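Local coordinates for protein beta-glucosidase (Chaetomella raphigera, PDB 6JXG) that probably hydrolyses terminal, non-reducing beta-D-glucosyl residues to release beta-D-glucose, as a secreted, glycosylated glycoside hydrolase of family 3 that acts in cellulose breakdown, at residues 325-330 with 515-520; 376-381 with 509-514. All coordinates share one frame; numbering follows the deposited sequence.

Contact 1 of 2, residues 325-330 with 515-520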
loop_
_atom_site.group_PDB
_atom_site.type_symbol
_atom_site.label_atom_id
_atom_site.label_comp_id
_atom_site.label_asym_id
_atom_site.label_seq_id
_atom_site.Cartn_x
_atom_site.Cartn_y
_atom_site.Cartn_z
ATOM N N VAL A 325 13.061 -8.578 7.908
ATOM C CA VAL A 325 11.695 -8.483 7.360
ATOM C C VAL A 325 11.731 -7.873 5.970
ATOM O O VAL A 325 10.958 -8.276 5.145
ATOM C CB VAL A 325 10.716 -7.728 8.304
ATOM C CG1 VAL A 325 11.026 -6.259 8.380
ATOM C CG2 VAL A 325 9.286 -7.925 7.798
ATOM N N ALA A 326 12.659 -6.955 5.695
ATOM C CA ALA A 326 12.805 -6.416 4.356
ATOM C C ALA A 326 13.111 -7.549 3.308
ATOM O O ALA A 326 12.494 -7.637 2.238
ATOM C CB ALA A 326 13.803 -5.280 4.319
ATOM N N ARG A 327 14.023 -8.443 3.662
ATOM C CA ARG A 327 14.317 -9.579 2.815
ATOM C C ARG A 327 13.144 -10.533 2.691
ATOM O O ARG A 327 12.853 -11.043 1.606
ATOM C CB ARG A 327 15.546 -10.330 3.317
ATOM C CG ARG A 327 16.019 -11.379 2.290
ATOM C CD ARG A 327 17.254 -12.027 2.816
ATOM N NE ARG A 327 17.684 -13.104 1.921
ATOM C CZ ARG A 327 18.930 -13.549 1.875
ATOM N NH1 ARG A 327 19.871 -12.995 2.629
ATOM N NH2 ARG A 327 19.249 -14.551 1.068
ATOM N N ALA A 328 12.441 -10.821 3.790
ATOM C CA ALA A 328 11.369 -11.776 3.742
ATOM C C ALA A 328 10.223 -11.299 2.819
ATOM O O ALA A 328 9.671 -12.098 2.063
ATOM C CB ALA A 328 10.859 -12.102 5.139
ATOM N N ILE A 329 9.922 -10.003 2.834
ATOM C CA ILE A 329 8.922 -9.447 1.902
ATOM C C ILE A 329 9.413 -9.338 0.467
ATOM O O ILE A 329 8.634 -9.604 -0.457
ATOM C CB ILE A 329 8.414 -8.095 2.457
ATOM C CG1 ILE A 329 7.645 -8.350 3.768
ATOM C CG2 ILE A 329 7.592 -7.341 1.413
ATOM C CD1 ILE A 329 7.323 -7.158 4.575
ATOM N N ALA A 330 10.680 -8.978 0.248
ATOM C CA ALA A 330 11.268 -8.971 -1.089
ATOM C C ALA A 330 11.186 -10.361 -1.679
ATOM O O ALA A 330 10.944 -10.520 -2.869
ATOM C CB ALA A 330 12.713 -8.543 -1.063
ATOM N N LEU A 515 15.052 -12.086 -4.562
ATOM C CA LEU A 515 14.963 -12.701 -5.888
ATOM C C LEU A 515 15.780 -13.979 -6.008
ATOM O O LEU A 515 15.298 -14.986 -6.557
ATOM C CB LEU A 515 15.441 -11.702 -6.939
ATOM C CG LEU A 515 15.541 -12.252 -8.340
ATOM C CD1 LEU A 515 14.085 -12.491 -8.806
ATOM C CD2 LEU A 515 16.333 -11.375 -9.352
ATOM N N ALA A 516 17.041 -13.932 -5.568
ATOM C CA ALA A 516 17.880 -15.153 -5.608
ATOM C C ALA A 516 17.375 -16.263 -4.740
ATOM O O ALA A 516 17.527 -17.437 -5.080
ATOM C CB ALA A 516 19.303 -14.838 -5.212
ATOM N N ASP A 517 16.758 -15.922 -3.622
ATOM C CA ASP A 517 16.165 -16.927 -2.711
ATOM C C ASP A 517 15.154 -17.766 -3.515
ATOM O O ASP A 517 14.964 -18.967 -3.250
ATOM C CB ASP A 517 15.389 -16.305 -1.530
ATOM C CG ASP A 517 16.289 -15.677 -0.464
ATOM O OD1 ASP A 517 17.509 -15.936 -0.447
ATOM O OD2 ASP A 517 15.767 -14.916 0.386
ATOM N N ILE A 518 14.484 -17.124 -4.459
ATOM C CA ILE A 518 13.518 -17.839 -5.333
ATOM C C ILE A 518 14.184 -18.458 -6.567
ATOM O O ILE A 518 13.943 -19.645 -6.898
ATOM C CB ILE A 518 12.326 -16.903 -5.715
ATOM C CG1 ILE A 518 11.367 -16.819 -4.517
ATOM C CG2 ILE A 518 11.553 -17.358 -6.957
ATOM C CD1 ILE A 518 11.574 -15.579 -3.782
ATOM N N LEU A 519 15.005 -17.693 -7.251
ATOM C CA LEU A 519 15.636 -18.191 -8.481
ATOM C C LEU A 519 16.437 -19.450 -8.279
ATOM O O LEU A 519 16.386 -20.332 -9.131
ATOM C CB LEU A 519 16.556 -17.156 -9.085
ATOM C CG LEU A 519 15.897 -15.913 -9.702
ATOM C CD1 LEU A 519 16.976 -14.989 -10.276
ATOM C CD2 LEU A 519 14.844 -16.247 -10.727
ATOM N N TYR A 520 17.161 -19.551 -7.168
ATOM C CA TYR A 520 18.003 -20.742 -6.924
ATOM C C TYR A 520 17.293 -21.798 -6.088
ATOM O O TYR A 520 17.864 -22.797 -5.691
ATOM C CB TYR A 520 19.359 -20.303 -6.346
ATOM C CG TYR A 520 20.353 -19.940 -7.438
ATOM C CD1 TYR A 520 21.108 -20.945 -8.092
ATOM C CD2 TYR A 520 20.528 -18.614 -7.850
ATOM C CE1 TYR A 520 22.009 -20.623 -9.102
ATOM C CE2 TYR A 520 21.396 -18.284 -8.878
ATOM C CZ TYR A 520 22.156 -19.276 -9.484
ATOM O OH TYR A 520 23.025 -18.925 -10.488
#
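Arg327 of helix 323-332 and Asp517 of helix 511-519 carry this contact as a bidentate salt bridge, the one direct side-chain meeting between the two segments. Leu515 lies a little before it in the chain, and its side chain starts away from helix 323-332. Its carbonyl takes part in the helix frame, with Leu519 N at 2.8 Å from Leu515 O.

At Asp517 the side chain sets out toward the other helix, with CG beside the backbone N and anti to the carbonyl carbon. Its carboxylate is met by the edge of the guanidinium that carries NE and NH2, and both oxygens lie close to the guanidinium plane. Arg327 NH2 lies 2.7 Å from Asp517 OD1, in a nearly straight bond (170°) to the syn lone pair. Arg327 NE reaches Asp517 OD2 at 3.1 Å, also on the syn side but tilted somewhat out of the carboxylate plane. Each oxygen has its own N-H, and the two flat groups lie 11° from coplanar; the paired bonds would resist turning of the carboxylate. The arginine attains this from a distance because its chain is extended from CG to NE, with CG anti to the backbone N (chi1 -170°). The bridge joins the helix that leads into edge strand 335-339 to the helix that follows strand 498-503; these two strands are antiparallel neighbours in the six-stranded sheet of the C-terminal alpha/beta domain. Helix 323-332 also packs through Ala328 and Ile329 on Leu86 of helix 84-100, in the N-terminal, barrel-family part of the chain.

Ile518, next in the chain, is buried and touches Ile334 and Arg331; Asp517 too touches Arg331, one turn on from Arg327. Beyond Leu519 the helix gives way to a loop.

Contact 2 of 2, residues 376-381 with 509-514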
loop_
_atom_site.group_PDB
_atom_site.type_symbol
_atom_site.label_atom_id
_atom_site.label_comp_id
_atom_site.label_asym_id
_atom_site.label_seq_id
_atom_site.Cartn_x
_atom_site.Cartn_y
_atom_site.Cartn_z
ATOM N N THR A 376 16.773 3.964 -13.623
ATOM C CA THR A 376 18.128 3.709 -14.111
ATOM C C THR A 376 18.735 2.702 -13.168
ATOM O O THR A 376 18.646 2.843 -11.936
ATOM C CB THR A 376 18.962 4.999 -14.106
ATOM O OG1 THR A 376 18.333 5.912 -14.986
ATOM C CG2 THR A 376 20.356 4.734 -14.651
ATOM N N GLY A 377 19.369 1.678 -13.704
ATOM C CA GLY A 377 19.723 0.550 -12.896
ATOM C C GLY A 377 18.533 -0.166 -12.205
ATOM O O GLY A 377 17.378 0.038 -12.561
ATOM N N HIS A 378 18.869 -1.029 -11.244
ATOM C CA HIS A 378 17.909 -1.817 -10.506
ATOM C C HIS A 378 16.832 -0.995 -9.853
ATOM O O HIS A 378 17.121 -0.041 -9.172
ATOM C CB HIS A 378 18.577 -2.672 -9.482
ATOM C CG HIS A 378 17.657 -3.702 -8.949
ATOM N ND1 HIS A 378 16.913 -4.517 -9.775
ATOM C CD2 HIS A 378 17.292 -4.002 -7.682
ATOM C CE1 HIS A 378 16.161 -5.308 -9.022
ATOM N NE2 HIS A 378 16.362 -5.001 -7.758
ATOM N N LEU A 379 15.584 -1.353 -10.134
ATOM C CA LEU A 379 14.463 -0.611 -9.667
ATOM C C LEU A 379 13.900 -1.260 -8.386
ATOM O O LEU A 379 13.436 -2.419 -8.461
ATOM C CB LEU A 379 13.355 -0.552 -10.731
ATOM C CG LEU A 379 12.075 0.151 -10.302
ATOM C CD1 LEU A 379 12.333 1.650 -10.148
ATOM C CD2 LEU A 379 10.979 -0.017 -11.296
ATOM N N ALA A 380 13.858 -0.491 -7.282
ATOM C CA ALA A 380 13.427 -1.066 -6.006
ATOM C C ALA A 380 12.466 -0.221 -5.225
ATOM O O ALA A 380 12.000 -0.606 -4.139
ATOM C CB ALA A 380 14.629 -1.449 -5.170
ATOM N N MET A 381 12.041 0.865 -5.866
ATOM C CA MET A 381 11.192 1.889 -5.256
ATOM C C MET A 381 10.699 2.763 -6.466
ATOM O O MET A 381 11.527 3.076 -7.353
ATOM C CB MET A 381 12.163 2.711 -4.396
ATOM C CG MET A 381 11.505 3.588 -3.485
ATOM S SD MET A 381 12.493 4.329 -2.327
ATOM C CE MET A 381 13.285 2.985 -1.467
ATOM N N GLN A 509 15.599 -2.478 -0.277
ATOM C CA GLN A 509 17.051 -2.712 -0.202
ATOM C C GLN A 509 17.504 -4.141 -0.384
ATOM O O GLN A 509 18.631 -4.385 -0.916
ATOM C CB GLN A 509 17.636 -2.155 1.105
ATOM C CG GLN A 509 17.179 -2.896 2.388
ATOM C CD GLN A 509 17.519 -2.120 3.639
ATOM O OE1 GLN A 509 17.288 -0.911 3.714
ATOM N NE2 GLN A 509 18.094 -2.797 4.623
ATOM N N GLU A 510 16.669 -5.067 0.084
ATOM C CA GLU A 510 17.005 -6.480 -0.038
ATOM C C GLU A 510 16.521 -7.184 -1.322
ATOM O O GLU A 510 16.725 -8.396 -1.473
ATOM C CB GLU A 510 16.540 -7.236 1.216
ATOM C CG GLU A 510 17.478 -6.959 2.393
ATOM C CD GLU A 510 18.757 -7.761 2.431
ATOM O OE1 GLU A 510 18.772 -8.972 2.005
ATOM O OE2 GLU A 510 19.763 -7.179 2.902
ATOM N N SER A 511 16.021 -6.406 -2.272
ATOM C CA SER A 511 15.445 -6.910 -3.536
ATOM C C SER A 511 16.174 -8.140 -4.125
ATOM O O SER A 511 15.585 -9.217 -4.286
ATOM C CB SER A 511 15.412 -5.762 -4.589
ATOM O OG SER A 511 14.891 -6.206 -5.832
ATOM N N GLY A 512 17.426 -7.955 -4.496
ATOM C CA GLY A 512 18.183 -8.982 -5.188
ATOM C C GLY A 512 18.411 -10.232 -4.340
ATOM O O GLY A 512 18.489 -11.354 -4.900
ATOM N N ASN A 513 18.476 -10.089 -3.012
ATOM C CA ASN A 513 18.493 -11.297 -2.133
ATOM C C ASN A 513 17.182 -12.085 -2.145
ATOM O O ASN A 513 17.156 -13.344 -2.331
ATOM C CB ASN A 513 18.921 -10.951 -0.710
ATOM C CG ASN A 513 20.423 -10.758 -0.609
ATOM O OD1 ASN A 513 21.183 -11.362 -1.371
ATOM N ND2 ASN A 513 20.852 -9.990 0.351
ATOM N N GLY A 514 16.071 -11.359 -2.087
ATOM C CA GLY A 514 14.833 -12.026 -2.150
ATOM C C GLY A 514 14.677 -12.737 -3.481
ATOM O O GLY A 514 14.254 -13.893 -3.552
HETATM O O HOH W 1 12.868 -4.442 -6.411
#
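His378 and Ser511 meet through a hydrogen bond between ring and hydroxyl, with His378 NE2 2.7 Å from Ser511 OG and an almost straight angle of 170°. The hydroxyl comes to the edge of the imidazole, near its plane, rather than over a face. Ser511 OG reaches the ring because it stands anti to its own backbone N (chi1 179°). Ser511 OG also meets a water at 2.7 Å, and that water donates to Leu379 O at 2.9 Å, giving a second, indirect link to the loop.

Apolar contact is slight: Ala380 CB lies 4.4 Å from Ser511 CB, beside a backbone hydrogen bond between Ala380 and Gly508.

Within 509-514 the helix begins just after Glu510, its N-cap residue. Asn513 ND2 donates to Glu510 OE1 at 2.8 Å, meeting the carboxylate from above its plane and tying the first turn together.

The contact thus fastens the loop between strand 351-355 and helix 396-406 to the start of helix 511-519, inside the C-terminal domain. A phenylalanine in place of His378 would probably leave Ser511 OG without its ring partner and the carbonyl of Asp358 without its donor. That carbonyl can only accept, so His378 ND1 must carry the hydrogen; if the buried imidazole is neutral, NE2 is then likely to accept from the Ser511 hydroxyl.

Contacts 1 and 2 lie about 11 Å apart, centre to centre, and share helix 511-519: its first turn meets 376-381 and also packs on helix 323-332, while Asp517, further along, makes the salt bridge. Arg327 CD packs 3.5 Å from Glu510 OE1, and Arg327 NE lies 3.6 Å from Asn513 CB, so the arginine of contact 1 runs past the N-cap of contact 2. Three residues on from Arg327, Ala330 CB sits 4.0 Å from Ser511 CA. Helix 511-519 is thereby held both to the loop and to helix 323-332. Family 3 glucosidases generally bind substrate between barrel and C-terminal domain; neither contact includes a bound sugar.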